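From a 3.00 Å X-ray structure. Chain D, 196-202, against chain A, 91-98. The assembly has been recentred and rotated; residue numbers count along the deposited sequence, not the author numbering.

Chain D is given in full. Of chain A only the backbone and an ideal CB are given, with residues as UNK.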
# COMPACT_ATOMS: atom_id res chain seq x y z
N LYS D 196 13.06 5.02 -22.34
CA LYS D 196 13.63 6.33 -22.03
C LYS D 196 15.07 6.40 -22.50
O LYS D 196 15.39 7.15 -23.44
CB LYS D 196 13.58 6.50 -20.51
CG LYS D 196 13.65 7.89 -19.92
CD LYS D 196 13.74 7.77 -18.39
CE LYS D 196 13.00 8.90 -17.64
NZ LYS D 196 12.43 8.40 -16.34
N TRP D 197 15.92 5.56 -21.89
CA TRP D 197 17.37 5.59 -22.07
C TRP D 197 17.88 4.91 -23.33
O TRP D 197 18.99 5.17 -23.77
CB TRP D 197 18.10 5.03 -20.84
CG TRP D 197 17.81 5.82 -19.65
CD1 TRP D 197 17.13 5.42 -18.55
CD2 TRP D 197 18.14 7.19 -19.45
NE1 TRP D 197 17.02 6.46 -17.66
CE2 TRP D 197 17.64 7.56 -18.19
CE3 TRP D 197 18.82 8.15 -20.22
CZ2 TRP D 197 17.80 8.85 -17.68
CZ3 TRP D 197 18.97 9.42 -19.71
CH2 TRP D 197 18.46 9.76 -18.45
N MET D 198 17.09 4.01 -23.89
CA MET D 198 17.44 3.46 -25.19
C MET D 198 17.26 4.54 -26.22
O MET D 198 18.11 4.72 -27.08
CB MET D 198 16.59 2.23 -25.54
CG MET D 198 17.08 0.97 -24.84
SD MET D 198 15.96 -0.42 -24.96
CE MET D 198 16.58 -1.18 -26.48
N LYS D 199 16.16 5.29 -26.10
CA LYS D 199 15.88 6.37 -27.04
C LYS D 199 16.95 7.49 -27.01
O LYS D 199 17.13 8.21 -28.00
CB LYS D 199 14.44 6.90 -26.88
CG LYS D 199 13.38 6.05 -27.63
CD LYS D 199 12.00 6.74 -27.77
CE LYS D 199 11.24 6.32 -29.05
NZ LYS D 199 10.15 5.32 -28.87
N VAL D 200 17.66 7.59 -25.89
CA VAL D 200 18.70 8.61 -25.70
C VAL D 200 19.94 8.29 -26.54
O VAL D 200 20.46 9.16 -27.24
CB VAL D 200 19.02 8.84 -24.21
CG1 VAL D 200 20.35 9.56 -24.03
CG2 VAL D 200 17.91 9.64 -23.56
N PHE D 201 20.40 7.04 -26.51
CA PHE D 201 21.42 6.61 -27.46
C PHE D 201 20.99 6.69 -28.94
O PHE D 201 21.79 7.08 -29.80
CB PHE D 201 21.96 5.21 -27.14
CG PHE D 201 23.05 4.78 -28.07
CD1 PHE D 201 24.31 5.36 -27.99
CD2 PHE D 201 22.81 3.82 -29.04
CE1 PHE D 201 25.33 4.98 -28.86
CE2 PHE D 201 23.82 3.43 -29.91
CZ PHE D 201 25.08 4.01 -29.82
N ASP D 202 19.73 6.32 -29.23
CA ASP D 202 19.22 6.28 -30.61
C ASP D 202 17.72 6.63 -30.65
O ASP D 202 16.87 5.77 -30.40
CB ASP D 202 19.50 4.91 -31.24
CG ASP D 202 19.06 4.81 -32.71
OD1 ASP D 202 18.31 5.68 -33.23
OD2 ASP D 202 19.45 3.82 -33.34
N UNK A 91 32.79 4.40 -23.48
CA UNK A 91 31.42 4.22 -23.02
C UNK A 91 30.62 5.41 -23.46
O UNK A 91 31.19 6.49 -23.60
CB UNK A 91 31.35 4.04 -21.50
N UNK A 92 29.32 5.22 -23.67
CA UNK A 92 28.43 6.35 -23.95
C UNK A 92 27.80 6.80 -22.65
O UNK A 92 27.16 6.00 -21.97
CB UNK A 92 27.36 5.98 -24.97
N UNK A 93 28.00 8.05 -22.27
CA UNK A 93 27.33 8.59 -21.08
C UNK A 93 25.91 9.01 -21.41
O UNK A 93 25.70 9.85 -22.28
CB UNK A 93 28.11 9.78 -20.51
N UNK A 94 24.96 8.43 -20.71
CA UNK A 94 23.56 8.75 -20.93
C UNK A 94 23.21 10.14 -20.41
O UNK A 94 22.45 10.87 -21.03
CB UNK A 94 22.67 7.70 -20.26
N UNK A 95 23.76 10.51 -19.26
CA UNK A 95 23.46 11.81 -18.65
C UNK A 95 23.53 12.98 -19.65
O UNK A 95 22.57 13.74 -19.79
CB UNK A 95 24.43 12.07 -17.50
N UNK A 96 24.66 13.11 -20.34
CA UNK A 96 24.90 14.30 -21.16
C UNK A 96 25.14 14.04 -22.66
O UNK A 96 25.45 14.97 -23.41
CB UNK A 96 26.11 15.05 -20.59
N UNK A 97 24.96 12.78 -23.06
CA UNK A 97 25.07 12.30 -24.46
C UNK A 97 26.44 12.52 -25.08
O UNK A 97 26.57 13.08 -26.17
CB UNK A 97 24.02 13.00 -25.33
N UNK A 98 27.47 12.08 -24.37
CA UNK A 98 28.84 12.22 -24.86
C UNK A 98 29.55 10.89 -24.80
O UNK A 98 29.31 10.08 -23.89
CB UNK A 98 29.61 13.27 -24.05

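Chain D presents the last turns of a helix, with V200(D) pointing toward the partner and W197(D) and F201(D), set sideways, also touching it; K196(D), M198(D), K199(D) and D202(D) make no contact with it.

Position 91 has extended angles (-114/152), and nothing of chain D lies within 5.5 Å of its CB. Chain D imposes no choice; the residue is R91(A), which binds elsewhere in the structure.

Position 92, also extended, points its CB toward the helix, 4.3 Å from CD1 of F201(D). The surroundings are an aromatic ring and the methyl CG1 of V200(D), with no side-chain charge to answer, so leucine, isoleucine, methionine or an aromatic would suit. The residue is F92(A), with chi1 t. F201(D) sets its edge against the face of this ring, centroids 5.1 Å apart and planes at 80°, with F201(D) CD1 3.8 Å from F92(A) CD2. V200(D) CG1 lies at the ring's edge, 4.2 Å from F92(A) CE2.

Position 93 is out of reach of chain D, but the backbone turns just after it, and an acceptor side chain such as Asp, Asn or Ser could tie down the free amides that follow. D93(A) does this: its OD2 accepts from the N of position 96 at 3.0 Å, and its OD1 accepts a weak bond from the N of position 95, also at 3.0 Å.

Position 94 (-73/-39) has its CB 3.9 Å from CE3 of W197(D) and 4.8 Å from CG1 of V200(D). An aliphatic chain, such as leucine, isoleucine or methionine, fits this apolar setting. L94(A), chi1 m and chi2 t, has the most surface covered by the other stretch, 74 Å². Its CB packs obliquely on the indole at 3.9 Å from W197(D) CE3, while its CD2 reaches 3.7 Å from W197(D) O and 4.4 Å from V200(D) CG1.

Positions 95 and 96 point away from chain D, which therefore tolerates many residues; they are A95(A) and W96(A).

Position 97 has positive phi (60/51), favouring glycine, asparagine or aspartate, though others can adopt it. Its CB points toward chain D, 5.2 Å from V200(D) CG1, so a longer chain with aliphatic carbons could also serve. In Q97(A), CG rests 3.8 Å from V200(D) CG1.

Position 98 is out of reach again, with extended angles. Q98(A) contributes through its backbone, its O accepting from the N of D93(A) at 2.9 Å, which closes the turn.

No hydrogen bond crosses between the stretches; the 300 Å² they bury rests on apolar packing.

Chain A 91-98: RFDLAWQQ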
# COMPACT_ATOMS: atom_id res chain seq x y z
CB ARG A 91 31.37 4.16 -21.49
CG ARG A 91 32.21 3.07 -20.86
CD ARG A 91 31.88 1.74 -21.47
NE ARG A 91 32.23 0.63 -20.59
CZ ARG A 91 32.21 -0.63 -20.98
NH1 ARG A 91 31.87 -0.94 -22.22
NH2 ARG A 91 32.55 -1.58 -20.12
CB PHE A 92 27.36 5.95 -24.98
CG PHE A 92 26.34 7.03 -25.29
CD1 PHE A 92 26.64 8.04 -26.21
CD2 PHE A 92 25.08 7.02 -24.71
CE1 PHE A 92 25.71 9.02 -26.51
CE2 PHE A 92 24.15 8.02 -25.01
CZ PHE A 92 24.47 9.01 -25.91
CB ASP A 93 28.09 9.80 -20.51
CG ASP A 93 27.26 10.57 -19.49
OD1 ASP A 93 26.64 9.93 -18.61
OD2 ASP A 93 27.25 11.82 -19.56
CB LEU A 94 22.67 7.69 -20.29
CG LEU A 94 22.83 6.25 -20.78
CD1 LEU A 94 22.29 5.28 -19.76
CD2 LEU A 94 22.16 6.07 -22.14
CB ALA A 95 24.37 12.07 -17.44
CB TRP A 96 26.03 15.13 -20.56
CG TRP A 96 25.80 15.49 -19.11
CD1 TRP A 96 26.43 14.95 -18.03
CD2 TRP A 96 24.89 16.48 -18.59
NE1 TRP A 96 25.98 15.54 -16.87
CE2 TRP A 96 25.03 16.48 -17.19
CE3 TRP A 96 23.98 17.37 -19.17
CZ2 TRP A 96 24.29 17.33 -16.35
CZ3 TRP A 96 23.24 18.22 -18.34
CH2 TRP A 96 23.40 18.19 -16.95
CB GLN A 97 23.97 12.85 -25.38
CG GLN A 97 22.55 12.51 -24.97
CD GLN A 97 21.95 13.53 -24.00
OE1 GLN A 97 21.96 13.33 -22.78
NE2 GLN A 97 21.43 14.63 -24.54
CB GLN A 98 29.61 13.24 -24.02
CG GLN A 98 29.35 14.68 -24.43
CD GLN A 98 29.40 15.64 -23.25
OE1 GLN A 98 28.51 16.49 -23.10
NE2 GLN A 98 30.43 15.51 -22.40
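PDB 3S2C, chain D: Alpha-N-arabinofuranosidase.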